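Local coordinates for putative polyketide cyclase (Acidithiobacillus ferrooxidans, PDB 3F9S), which is of unconfirmed function but, as a SnoaL-like member of the NTF2 clan, probably acts as a polyketide cyclase or related enzyme, at residues Met86-Thr91 and Ile108-Ala113. Sequence-based numbering, arbitrary orientation.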
HETATM    1  N   MSE A  86       4.177   5.172   6.180  1.00 24.58           N
HETATM    2  CA  MSE A  86       4.209   4.214   7.249  1.00 25.25           C
HETATM    3  C   MSE A  86       3.753   2.898   6.649  1.00 24.47           C
HETATM    4  O   MSE A  86       2.701   2.846   6.020  1.00 26.07           O
HETATM    5  CB  MSE A  86       3.211   4.623   8.332  1.00 25.46           C
HETATM    6  CG  MSE A  86       3.219   3.761   9.547  1.00 25.74           C
HETATM    7 SE   MSE A  86       1.674   4.502  10.538  0.75 38.49          SE
HETATM    8  CE  MSE A  86       0.194   3.617   9.863  1.00 45.34           C
ATOM      9  N   THR A  87       4.571   1.879   6.778  1.00 22.95           N
ATOM     10  CA  THR A  87       4.166   0.523   6.431  1.00 22.41           C
ATOM     11  C   THR A  87       3.832  -0.091   7.763  1.00 22.96           C
ATOM     12  O   THR A  87       4.449   0.221   8.781  1.00 25.16           O
ATOM     13  CB  THR A  87       5.245  -0.248   5.702  1.00 22.46           C
ATOM     14  OG1 THR A  87       6.458  -0.191   6.438  1.00 22.86           O
ATOM     15  CG2 THR A  87       5.456   0.348   4.310  1.00 23.75           C
ATOM     16  N   TRP A  88       2.858  -1.001   7.750  1.00 22.87           N
ATOM     17  CA  TRP A  88       2.364  -1.573   8.974  1.00 22.59           C
ATOM     18  C   TRP A  88       1.692  -2.906   8.784  1.00 22.74           C
ATOM     19  O   TRP A  88       1.268  -3.256   7.683  1.00 24.40           O
ATOM     20  CB  TRP A  88       1.375  -0.619   9.642  1.00 21.44           C
ATOM     21  CG  TRP A  88       0.369  -0.008   8.715  1.00 21.94           C
ATOM     22  CD1 TRP A  88       0.493   1.148   8.080  1.00 23.58           C
ATOM     23  CD2 TRP A  88      -0.911  -0.532   8.359  1.00 24.87           C
ATOM     24  NE1 TRP A  88      -0.604   1.416   7.310  1.00 23.64           N
ATOM     25  CE2 TRP A  88      -1.499   0.394   7.457  1.00 24.86           C
ATOM     26  CE3 TRP A  88      -1.603  -1.696   8.679  1.00 23.41           C
ATOM     27  CZ2 TRP A  88      -2.762   0.218   6.921  1.00 26.75           C
ATOM     28  CZ3 TRP A  88      -2.871  -1.897   8.133  1.00 25.22           C
ATOM     29  CH2 TRP A  88      -3.436  -0.939   7.251  1.00 25.18           C
ATOM     30  N   LEU A  89       1.683  -3.643   9.885  1.00 22.89           N
ATOM     31  CA  LEU A  89       0.942  -4.864  10.041  1.00 21.17           C
ATOM     32  C   LEU A  89      -0.170  -4.458  10.978  1.00 22.93           C
ATOM     33  O   LEU A  89      -0.109  -3.434  11.664  1.00 24.20           O
ATOM     34  CB  LEU A  89       1.804  -5.938  10.667  1.00 23.03           C
ATOM     35  CG  LEU A  89       3.041  -6.247   9.839  1.00 20.48           C
ATOM     36  CD1 LEU A  89       3.834  -7.311  10.561  1.00 23.49           C
ATOM     37  CD2 LEU A  89       2.767  -6.655   8.405  1.00 24.91           C
ATOM     38  N   TRP A  90      -1.185  -5.297  11.015  1.00 22.60           N
ATOM     39  CA  TRP A  90      -2.378  -5.001  11.757  1.00 22.81           C
ATOM     40  C   TRP A  90      -2.969  -6.294  12.198  1.00 23.63           C
ATOM     41  O   TRP A  90      -2.893  -7.295  11.477  1.00 25.12           O
ATOM     42  CB  TRP A  90      -3.295  -4.316  10.775  1.00 24.94           C
ATOM     43  CG  TRP A  90      -4.620  -3.914  11.227  1.00 22.85           C
ATOM     44  CD1 TRP A  90      -4.952  -2.705  11.715  1.00 25.23           C
ATOM     45  CD2 TRP A  90      -5.825  -4.671  11.146  1.00 22.92           C
ATOM     46  NE1 TRP A  90      -6.285  -2.639  11.950  1.00 23.75           N
ATOM     47  CE2 TRP A  90      -6.858  -3.837  11.610  1.00 25.50           C
ATOM     48  CE3 TRP A  90      -6.143  -5.959  10.691  1.00 22.21           C
ATOM     49  CZ2 TRP A  90      -8.178  -4.252  11.653  1.00 24.97           C
ATOM     50  CZ3 TRP A  90      -7.452  -6.377  10.739  1.00 22.98           C
ATOM     51  CH2 TRP A  90      -8.457  -5.537  11.235  1.00 24.60           C
ATOM     52  N   THR A  91      -3.488  -6.293  13.416  1.00 23.12           N
ATOM     53  CA  THR A  91      -4.123  -7.456  13.960  1.00 23.22           C
ATOM     54  C   THR A  91      -5.370  -6.970  14.655  1.00 22.64           C
ATOM     55  O   THR A  91      -5.389  -5.864  15.179  1.00 24.68           O
ATOM     56  CB  THR A  91      -3.211  -8.170  14.968  1.00 24.31           C
ATOM     57  OG1 THR A  91      -2.903  -7.276  16.040  1.00 30.53           O
ATOM     58  CG2 THR A  91      -1.910  -8.611  14.286  1.00 25.78           C
ATOM     59  N   ILE A 108      -7.549 -11.642  12.882  1.00 29.55           N
ATOM     60  CA  ILE A 108      -7.490 -11.207  11.494  1.00 27.45           C
ATOM     61  C   ILE A 108      -6.185 -10.426  11.403  1.00 25.89           C
ATOM     62  O   ILE A 108      -5.886  -9.610  12.283  1.00 25.30           O
ATOM     63  CB  ILE A 108      -8.684 -10.303  11.107  1.00 26.49           C
ATOM     64  CG1 ILE A 108     -10.008 -11.045  11.286  1.00 31.76           C
ATOM     65  CG2 ILE A 108      -8.564  -9.822   9.658  1.00 30.32           C
ATOM     66  CD1 ILE A 108     -10.178 -12.302  10.436  1.00 28.75           C
ATOM     67  N   LYS A 109      -5.421 -10.684  10.345  1.00 25.04           N
ATOM     68  CA  LYS A 109      -4.151 -10.018  10.101  1.00 26.26           C
ATOM     69  C   LYS A 109      -4.213  -9.268   8.782  1.00 25.89           C
ATOM     70  O   LYS A 109      -4.788  -9.745   7.808  1.00 27.19           O
ATOM     71  CB  LYS A 109      -3.005 -11.011  10.069  1.00 27.68           C
ATOM     72  CG  LYS A 109      -2.731 -11.629  11.422  1.00 29.46           C
ATOM     73  CD  LYS A 109      -1.308 -12.189  11.491  1.00 37.28           C
ATOM     74  CE  LYS A 109      -0.870 -12.454  12.936  1.00 40.96           C
ATOM     75  NZ  LYS A 109       0.624 -12.494  13.068  1.00 45.58           N
HETATM   76  N   MSE A 110      -3.627  -8.083   8.762  1.00 25.42           N
HETATM   77  CA  MSE A 110      -3.617  -7.276   7.550  1.00 26.48           C
HETATM   78  C   MSE A 110      -2.316  -6.511   7.555  1.00 25.44           C
HETATM   79  O   MSE A 110      -1.643  -6.435   8.576  1.00 26.78           O
HETATM   80  CB  MSE A 110      -4.806  -6.304   7.552  1.00 27.04           C
HETATM   81  CG  MSE A 110      -4.908  -5.471   6.305  1.00 28.18           C
HETATM   82 SE   MSE A 110      -6.489  -4.502   6.268  0.75 31.66          SE
HETATM   83  CE  MSE A 110      -6.157  -3.217   7.376  1.00 23.54           C
ATOM     84  N   SER A 111      -1.936  -6.013   6.392  1.00 24.70           N
ATOM     85  CA  SER A 111      -0.780  -5.144   6.265  1.00 23.81           C
ATOM     86  C   SER A 111      -1.182  -4.014   5.390  1.00 23.33           C
ATOM     87  O   SER A 111      -2.146  -4.103   4.641  1.00 24.19           O
ATOM     88  CB  SER A 111       0.430  -5.866   5.686  1.00 25.02           C
ATOM     89  OG  SER A 111       0.114  -6.457   4.451  1.00 23.30           O
ATOM     90  N   GLY A 112      -0.455  -2.917   5.517  1.00 22.42           N
ATOM     91  CA  GLY A 112      -0.771  -1.781   4.723  1.00 23.15           C
ATOM     92  C   GLY A 112       0.361  -0.799   4.668  1.00 23.16           C
ATOM     93  O   GLY A 112       1.371  -0.941   5.339  1.00 25.18           O
ATOM     94  N   ALA A 113       0.171   0.155   3.777  1.00 23.25           N
ATOM     95  CA  ALA A 113       1.103   1.242   3.594  1.00 24.19           C
ATOM     96  C   ALA A 113       0.282   2.508   3.511  1.00 25.11           C
ATOM     97  O   ALA A 113      -0.722   2.553   2.804  1.00 25.54           O
ATOM     98  CB  ALA A 113       1.938   1.002   2.371  1.00 23.81           C
TER
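The carbonyl oxygen of Trp88 is gripped by Gly112 N at 2.8 Å (158° at the hydrogen) and by the longer CA-H...O contact from Ser111 CA. Gly112 O accepts Trp88 N at 2.8 Å, which makes Trp88-Gly112 a hydrogen-bonded antiparallel pair in the curved sheet of this NTF2-like fold. Trp90 and Met110 form the next such pair: Met110 N reaches Trp90 O at 2.9 Å, whereas Trp90 N to Met110 O is weak, bent to 125° at the hydrogen.

Trp88 CG sits between its backbone N and carbonyl carbon (chi1 45°), and the indole lies over the glycine backbone: Gly112 CA stands 3.5 Å from the six-membered ring centroid, nearly on the normal. Gly112 has no side chain; the CB direction leads to 2.2 Å from Trp88 CZ2. An alanine at Trp88 would probably uncover the Gly112 backbone, leave the Met110 methyl without its edge contact and deprive Thr114 OG1 of the NE1 hydrogen bond.

The opposite face of the sheet carries Thr87, Leu89, Ser111 and Ala113, packed against the second subunit, whose His40 NE2 is hydrogen-bonded to Ser111 OG. On the indole side, Phe72 meets both tryptophans edge-to-face. Selenomethionine Met110, bent at chi3, bridges the two indoles: CE lies over the five-membered ring of Trp90, 4.2 Å from its centroid, and touches the rim of Trp88 at CH2, 3.6 Å away.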